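Local coordinates for UPF0045 protein MJ1052 (Methanocaldococcus jannaschii, PDB 2EPI), which is of unknown function but belongs to the UPF0045 family of thiamine-binding-like proteins and may therefore bind thiamine or a related small molecule, at the interface of chains A and B and the interface of chains A and C. Residues are numbered along the deposited sequence; one frame, centred on the assembly and turned at random. Chains: chain A/B/C, UPF0045 protein MJ1052.

Chain A meets chain B at contact 1 and chain C at contact 2, and the centres of the C-alpha atoms of the two patches lie about 14 Å apart. No residue of chain A serves both, but A:Arg5 of contact 1 directly precedes strand 6-16, which supplies A:Val8 and A:Ala9 to contact 2. Contact 1 relies on helix 53-68 of both chains, contact 2 on the sheet and helix 90-96 of chain A. Each interface is two-fold symmetric, so two different dyads acting on one chain can build the deposited four-chain assembly, which may be the biological one.

Contact 1: the interface of chains A and B. Residues chain A 5, 53-54, 57; chain B 61, 64-65, 68.
A:Arg5 and A:Asp54 reach across to B:Ser65 and B:Lys61, at an interface between two copies of this UPF0045, thiamine-binding-like protein where helix 53-68 of chain B meets a loop arginine and helix 53-68 of chain A. Among the hydrogen bonds, the guanidinium of A:Arg5 grips the B:Ser65 hydroxyl end-on, its NH2 at 2.9 Å and its NH1 at 3.0 Å from OG. OG lies in the guanidinium plane, 2° out of it, so both N-H groups converge on one oxygen. The extended arm of A:Arg5, with CG anti to the backbone N (chi1 176°), carries the planar group over to the neighbouring helix. The same hydroxyl donates to the backbone O of B:Lys61 at 2.8 Å from OG, approaching from above the carbonyl plane; this fixes its rotation and leaves oxygen lone pairs for the arginine. With alanine at the A:Arg5 position, the B:Ser65 hydroxyl would probably lose its partners from chain A, and A:Leu53 CD2 the flat group it packs against.

The salt bridge joins the ammonium NZ of B:Lys61 to the carboxylate OD1 of A:Asp54 at 2.8 Å, on the syn lone pair. The fully extended lysine crosses the aspartate at about a right angle. Its ammonium and NH1 of A:Arg5 are like charges 4.5 Å apart, and A:Asp54 probably helps to offset them. Water 1 bridges the two, 2.9 Å from B:Lys61 NZ, and sits at the guanidinium edge.

Van der Waals contacts surround the same groups. CD2 of A:Leu53 lies 3.6 Å above the centre of the guanidinium plane of A:Arg5, and also packs on CG of the B:Lys61 chain, while CD1 of A:Leu57 approaches its CB. On the same side of the guanidinium plane as A:Leu53, towards NH2, CD2 of the B:His64 imidazole comes within 3.6 Å of A:Arg5 NH2, the ring and guanidinium planes being 24° apart.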
# COMPACT_ATOMS: atom_id res chain seq x y z
N ARG A 5 8.33 16.34 15.07
CA ARG A 5 8.01 14.96 15.36
C ARG A 5 8.40 14.28 14.06
O ARG A 5 7.57 14.06 13.18
CB ARG A 5 6.51 14.78 15.62
CG ARG A 5 6.11 13.34 15.84
CD ARG A 5 4.63 13.21 16.14
NE ARG A 5 4.23 11.80 16.14
CZ ARG A 5 2.99 11.37 16.38
NH1 ARG A 5 2.02 12.24 16.65
NH2 ARG A 5 2.73 10.08 16.35
N LEU A 53 5.72 15.09 11.12
CA LEU A 53 4.50 14.37 10.73
C LEU A 53 3.39 15.28 10.22
O LEU A 53 2.76 14.98 9.21
CB LEU A 53 3.98 13.53 11.90
CG LEU A 53 2.69 12.74 11.66
CD1 LEU A 53 2.81 11.87 10.42
CD2 LEU A 53 2.39 11.88 12.88
N ASP A 54 3.16 16.40 10.90
CA ASP A 54 2.11 17.31 10.46
C ASP A 54 2.44 17.93 9.10
O ASP A 54 1.56 18.11 8.27
CB ASP A 54 1.86 18.40 11.50
CG ASP A 54 1.29 17.85 12.79
OD1 ASP A 54 0.45 16.93 12.71
OD2 ASP A 54 1.66 18.35 13.87
N LEU A 57 1.72 15.39 6.45
CA LEU A 57 0.29 15.23 6.24
C LEU A 57 -0.25 16.37 5.38
O LEU A 57 -1.06 16.15 4.47
CB LEU A 57 -0.44 15.19 7.59
CG LEU A 57 -0.19 13.92 8.39
CD1 LEU A 57 -0.68 14.09 9.82
CD2 LEU A 57 -0.88 12.75 7.72
N LYS B 61 -3.82 10.26 12.06
CA LYS B 61 -2.72 10.62 12.94
C LYS B 61 -2.96 10.13 14.36
O LYS B 61 -2.06 9.57 14.99
CB LYS B 61 -2.50 12.13 12.95
CG LYS B 61 -1.34 12.55 13.85
CD LYS B 61 -1.27 14.06 14.01
CE LYS B 61 -0.17 14.46 14.98
NZ LYS B 61 -0.16 15.93 15.21
N HIS B 64 -2.64 6.31 14.63
CA HIS B 64 -1.23 5.96 14.53
C HIS B 64 -0.53 6.27 15.86
O HIS B 64 0.24 5.47 16.37
CB HIS B 64 -0.59 6.78 13.40
CG HIS B 64 0.90 6.74 13.39
ND1 HIS B 64 1.62 5.67 12.91
CD2 HIS B 64 1.82 7.65 13.81
CE1 HIS B 64 2.91 5.91 13.03
NE2 HIS B 64 3.06 7.11 13.57
N SER B 65 -0.83 7.45 16.40
CA SER B 65 -0.23 7.89 17.65
C SER B 65 -0.63 7.06 18.87
O SER B 65 0.20 6.73 19.71
CB SER B 65 -0.58 9.35 17.91
OG SER B 65 -0.09 10.18 16.87
N LEU B 68 1.26 3.93 18.79
CA LEU B 68 2.67 4.20 19.03
C LEU B 68 2.93 4.48 20.51
O LEU B 68 4.03 4.27 21.00
CB LEU B 68 3.13 5.40 18.19
CG LEU B 68 4.58 5.84 18.39
CD1 LEU B 68 5.52 4.68 18.14
CD2 LEU B 68 4.89 7.00 17.46
O HOH W 1 1.89 15.39 17.16

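Contact 2: the interface of chains A and C. Residues chain A 8-9, 48, 81, 93; chain C 44-45.
C:Met45 pushes its thioether against strand residues of chain A while the backbone carbonyl of C:Ala44 takes the ammonium of A:Lys93, at a loop-into-sheet interface of two copies of the protein. A:Lys93 NZ donates to C:Ala44 O at 2.7 Å, nearly in line with the C=O (165° at the oxygen). The C:Ala44 methyl CB rests by the start of the same lysine chain, 4.1 Å from A:Lys93 CB, so this residue is met by both the aliphatic and the charged parts of the lysine.

C:Met45 is bent at chi2 (-64°) and again at chi3, which folds its end back over the strands. Its SD reaches CG1 of A:Val8 at 3.8 Å, the two side chains sliding past each other in opposite directions. CE turns to the CB of A:Asp81, also at 3.8 Å, touching the aliphatic part of that residue rather than its carboxylate. At the other end of the side chain, CG faces the backbone of A:Ala9 and lies 4.1 Å from CG2 of A:Val48.

Behind this shell, A:Asp81 holds the lysine: its OD2 is 2.9 Å from A:Lys93 NZ in a salt bridge within chain A, met from above the carboxylate plane. The bend of A:Lys93 at chi3 (68°) helps bring NZ to the carboxylate and the carbonyl together. The carboxylate is likely to favour the charged ammonium and so strengthen its hold on C:Ala44.

The receiving residues of chain A come from strands 6-16, 46-50 and 73-83 and from helix 90-96 near the C-terminus, whereas C:Ala44 and C:Met45 occupy the short turn between strands 39-43 and 46-50 of chain C.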
# COMPACT_ATOMS: atom_id res chain seq x y z
N VAL A 8 9.61 9.01 8.71
CA VAL A 8 9.99 8.76 7.32
C VAL A 8 8.70 8.29 6.68
O VAL A 8 7.92 7.56 7.31
CB VAL A 8 11.05 7.65 7.20
CG1 VAL A 8 11.41 7.45 5.73
CG2 VAL A 8 12.29 8.02 7.98
N ALA A 9 8.44 8.70 5.45
CA ALA A 9 7.20 8.29 4.81
C ALA A 9 7.38 8.10 3.31
O ALA A 9 8.40 8.48 2.75
CB ALA A 9 6.13 9.34 5.06
N VAL A 48 9.85 9.28 -1.19
CA VAL A 48 10.11 9.10 0.23
C VAL A 48 10.33 10.49 0.83
O VAL A 48 11.00 11.33 0.23
CB VAL A 48 11.37 8.22 0.47
CG1 VAL A 48 11.78 8.26 1.95
CG2 VAL A 48 11.07 6.79 0.05
N ASP A 81 6.34 5.69 8.80
CA ASP A 81 7.16 4.76 9.58
C ASP A 81 7.75 5.61 10.70
O ASP A 81 8.61 6.45 10.45
CB ASP A 81 8.28 4.18 8.72
CG ASP A 81 9.02 3.04 9.40
OD1 ASP A 81 9.07 3.02 10.65
OD2 ASP A 81 9.56 2.16 8.69
N LYS A 93 18.01 4.72 8.18
CA LYS A 93 17.34 3.56 7.58
C LYS A 93 18.21 2.91 6.51
O LYS A 93 18.36 1.69 6.48
CB LYS A 93 16.00 3.96 6.97
CG LYS A 93 14.97 4.46 7.98
CD LYS A 93 13.55 4.29 7.45
CE LYS A 93 13.18 2.82 7.35
NZ LYS A 93 11.78 2.59 6.90
N ALA C 44 14.49 4.02 1.41
CA ALA C 44 14.20 3.93 2.84
C ALA C 44 12.87 3.31 3.24
O ALA C 44 12.69 2.94 4.41
CB ALA C 44 14.35 5.32 3.47
N MET C 45 11.94 3.18 2.30
CA MET C 45 10.63 2.62 2.63
C MET C 45 10.28 1.33 1.88
O MET C 45 9.20 0.77 2.06
CB MET C 45 9.55 3.68 2.38
CG MET C 45 9.60 4.88 3.33
SD MET C 45 9.30 4.41 5.05
CE MET C 45 7.52 4.06 4.99